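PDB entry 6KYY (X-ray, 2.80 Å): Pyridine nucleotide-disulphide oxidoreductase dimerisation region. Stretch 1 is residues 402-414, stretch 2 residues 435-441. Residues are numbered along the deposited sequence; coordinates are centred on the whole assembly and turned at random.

Stretch 1, residues 402-414: LCVDSHEMINIVK
Stretch 2, residues 435-441: SMSESLN

This is a small apolar packing contact between two segments of one chain, made mostly by side chains, with the V404 and M436 carbonyl oxygens taking part, and without a hydrogen bond across it. Together the two stretches bury 372 Å² against each other.

Stretch 1 begins extended at L402. A type II beta turn then runs from C403 to S406, with a weak bond from S406 N to C403 O (3.3 Å). D405 has phi/psi of 61/30 and stands at the N-cap position, but its side chain makes no capping bond. The helix runs from S406 through K414 and continues beyond. It is kinked at N411 and I412, whose backbone N atoms bond instead to E408 O (3.1 Å) and M409 O (2.9 Å), respectively. The side chain of N411 adds a bond from ND2 to E408 O (3.0 Å).

In stretch 2, S435 is extended (-144/168), and M436 to E438 have helical phi/psi without the regular bonds. L440 and N441 are helical, and this helix also continues. Two bonds tie S435 to E438: S435 N donates to E438 OE2 (3.2 Å), and E438 N donates to S435 OG (2.7 Å). S439 OG donates to M436 O (2.5 Å).

The two stretches advance in the same sense. D405 CA lies 7.1 Å from M436 CA, M409 CA 5.3 Å from S437 CA, and V413 CA 8.8 Å from L440 CA. The backbones are therefore nearest at the middle pair, where the small side chain of S437 takes little room.

M436 gives the most area, 94 Å². Its three chi angles are all m (-58°, -64°, -62°), which folds the chain over the turn of stretch 1. Its CE lies 4.0 Å from C403 CB and 3.8 Å from V404 CG2, while its CG is 3.7 Å from V404 O. The long, unbranched side chain lets the terminal methyl reach C403 and V404.

M409 points toward stretch 2 with chi1 p (79°), chi2 t (-169°) and chi3 at 94°. Its CE meets M436 CB at 3.4 Å, and its SD lies 3.4 Å from M436 O. The two methionines thus pack together. M409 CB also lies 3.5 Å from S437 OG. That hydroxyl is hydrogen-bonded elsewhere in the structure, so its polar group is satisfied although buried.

One turn on, I412 (chi1 m, chi2 t) brings CD1 to 3.7 Å from S437 CB. V413 has chi1 t, and L440 is m, t (-67°, 168°). CD1 of L440 lies near both I412 CG2 (4.2 Å) and V413 CG2 (4.1 Å), and L440 CD2 also meets V413 CG2 (4.1 Å). Here branched aliphatic side chains fill the wider gap between the backbones.

S406 and I410 point away from stretch 2, as E438 does from stretch 1. The apolar residues that make the contact are buried, apart from V404, which is partly exposed.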

# COMPACT_ATOMS: atom_id res chain seq x y z
N LEU B 402 -4.89 0.99 11.80
CA LEU B 402 -5.73 -0.20 11.67
C LEU B 402 -6.62 0.02 10.46
O LEU B 402 -7.75 0.50 10.57
CB LEU B 402 -6.54 -0.43 12.94
CG LEU B 402 -7.36 -1.71 13.02
CD1 LEU B 402 -6.52 -2.92 12.66
CD2 LEU B 402 -7.98 -1.87 14.40
N CYS B 403 -6.10 -0.32 9.28
CA CYS B 403 -6.80 -0.07 8.04
C CYS B 403 -6.34 -1.07 6.99
O CYS B 403 -5.36 -1.80 7.19
CB CYS B 403 -6.56 1.36 7.55
SG CYS B 403 -4.85 1.88 7.77
N VAL B 404 -7.06 -1.10 5.87
CA VAL B 404 -6.58 -1.84 4.71
C VAL B 404 -5.34 -1.14 4.17
O VAL B 404 -5.26 0.10 4.15
CB VAL B 404 -7.68 -1.94 3.64
CG1 VAL B 404 -8.62 -3.08 3.97
CG2 VAL B 404 -8.44 -0.63 3.54
N ASP B 405 -4.35 -1.93 3.75
CA ASP B 405 -3.07 -1.43 3.26
C ASP B 405 -2.32 -0.65 4.34
O ASP B 405 -1.55 0.27 4.04
CB ASP B 405 -3.24 -0.57 2.00
CG ASP B 405 -3.31 -1.41 0.74
OD1 ASP B 405 -2.55 -2.40 0.64
OD2 ASP B 405 -4.12 -1.07 -0.15
N SER B 406 -2.54 -1.00 5.61
CA SER B 406 -1.82 -0.35 6.69
C SER B 406 -0.32 -0.66 6.63
O SER B 406 0.50 0.16 7.05
CB SER B 406 -2.39 -0.78 8.04
OG SER B 406 -2.48 -2.19 8.12
N HIS B 407 0.04 -1.83 6.11
CA HIS B 407 1.43 -2.27 6.06
C HIS B 407 2.29 -1.42 5.13
O HIS B 407 3.52 -1.52 5.20
CB HIS B 407 1.50 -3.74 5.64
CG HIS B 407 0.78 -4.03 4.36
ND1 HIS B 407 -0.59 -3.93 4.23
CD2 HIS B 407 1.24 -4.41 3.14
CE1 HIS B 407 -0.94 -4.24 3.00
NE2 HIS B 407 0.15 -4.54 2.32
N GLU B 408 1.69 -0.62 4.26
CA GLU B 408 2.43 0.23 3.34
C GLU B 408 2.57 1.66 3.84
O GLU B 408 3.69 2.18 3.93
CB GLU B 408 1.76 0.24 1.96
CG GLU B 408 1.43 -1.14 1.42
CD GLU B 408 2.62 -1.83 0.78
OE1 GLU B 408 3.74 -1.29 0.86
OE2 GLU B 408 2.43 -2.92 0.19
N MET B 409 1.46 2.31 4.19
CA MET B 409 1.50 3.71 4.60
C MET B 409 2.15 3.90 5.96
O MET B 409 2.53 5.03 6.30
CB MET B 409 0.10 4.30 4.60
CG MET B 409 -0.72 3.92 5.82
SD MET B 409 -2.46 4.36 5.64
CE MET B 409 -3.09 2.82 5.00
N ILE B 410 2.29 2.83 6.76
CA ILE B 410 3.00 2.95 8.03
C ILE B 410 4.46 3.31 7.79
O ILE B 410 5.10 3.94 8.63
CB ILE B 410 2.85 1.66 8.85
CG1 ILE B 410 3.35 1.87 10.29
CG2 ILE B 410 3.59 0.50 8.19
CD1 ILE B 410 2.48 2.79 11.11
N ASN B 411 5.01 2.92 6.63
CA ASN B 411 6.36 3.32 6.28
C ASN B 411 6.45 4.81 5.97
O ASN B 411 7.54 5.39 6.07
CB ASN B 411 6.85 2.51 5.08
CG ASN B 411 6.79 1.01 5.32
OD1 ASN B 411 7.51 0.48 6.16
ND2 ASN B 411 5.92 0.33 4.58
N ILE B 412 5.33 5.45 5.61
CA ILE B 412 5.33 6.90 5.43
C ILE B 412 5.43 7.60 6.78
O ILE B 412 6.17 8.58 6.93
CB ILE B 412 4.07 7.35 4.67
CG1 ILE B 412 4.02 6.71 3.28
CG2 ILE B 412 4.03 8.86 4.55
CD1 ILE B 412 2.91 7.24 2.40
N VAL B 413 4.69 7.11 7.78
CA VAL B 413 4.74 7.71 9.11
C VAL B 413 6.12 7.53 9.73
O VAL B 413 6.66 8.45 10.35
CB VAL B 413 3.64 7.11 10.00
CG1 VAL B 413 3.71 7.69 11.40
CG2 VAL B 413 2.27 7.35 9.38
N LYS B 414 6.71 6.34 9.57
CA LYS B 414 8.05 6.11 10.09
C LYS B 414 9.08 7.00 9.42
O LYS B 414 10.10 7.34 10.03
CB LYS B 414 8.43 4.64 9.91
CG LYS B 414 9.72 4.23 10.59
CD LYS B 414 10.71 3.66 9.59
CE LYS B 414 11.75 2.80 10.29
NZ LYS B 414 12.28 3.48 11.50
N SER B 435 -6.43 7.04 -2.38
CA SER B 435 -5.43 6.25 -1.68
C SER B 435 -5.82 6.12 -0.21
O SER B 435 -6.73 6.80 0.27
CB SER B 435 -4.03 6.86 -1.80
OG SER B 435 -3.73 7.69 -0.68
N MET B 436 -5.13 5.23 0.48
CA MET B 436 -5.22 5.16 1.93
C MET B 436 -4.16 6.00 2.62
O MET B 436 -4.37 6.44 3.75
CB MET B 436 -5.11 3.70 2.39
CG MET B 436 -6.15 2.78 1.80
SD MET B 436 -7.81 3.22 2.33
CE MET B 436 -7.68 3.00 4.10
N SER B 437 -3.04 6.25 1.94
CA SER B 437 -2.02 7.13 2.50
C SER B 437 -2.48 8.58 2.54
O SER B 437 -2.04 9.35 3.40
CB SER B 437 -0.73 7.01 1.68
OG SER B 437 -0.44 5.66 1.37
N GLU B 438 -3.38 8.96 1.62
CA GLU B 438 -3.87 10.33 1.59
C GLU B 438 -4.69 10.68 2.83
O GLU B 438 -4.79 11.86 3.17
CB GLU B 438 -4.72 10.56 0.34
CG GLU B 438 -6.05 9.85 0.37
CD GLU B 438 -7.06 10.44 -0.59
OE1 GLU B 438 -7.09 11.68 -0.72
OE2 GLU B 438 -7.83 9.67 -1.20
N SER B 439 -5.27 9.69 3.50
CA SER B 439 -6.06 9.96 4.70
C SER B 439 -5.21 10.57 5.80
O SER B 439 -5.76 11.15 6.74
CB SER B 439 -6.73 8.68 5.19
OG SER B 439 -5.78 7.66 5.42
N LEU B 440 -3.88 10.46 5.71
CA LEU B 440 -3.01 11.18 6.63
C LEU B 440 -3.17 12.68 6.50
O LEU B 440 -2.84 13.41 7.44
CB LEU B 440 -1.55 10.78 6.39
CG LEU B 440 -1.17 9.33 6.72
CD1 LEU B 440 0.21 8.99 6.18
CD2 LEU B 440 -1.23 9.09 8.22
N ASN B 441 -3.67 13.17 5.36
CA ASN B 441 -4.07 14.57 5.26
C ASN B 441 -5.22 14.87 6.21
O ASN B 441 -5.20 15.88 6.93
CB ASN B 441 -4.47 14.90 3.82
CG ASN B 441 -3.28 15.09 2.91
OD1 ASN B 441 -2.16 15.32 3.36
ND2 ASN B 441 -3.52 15.01 1.60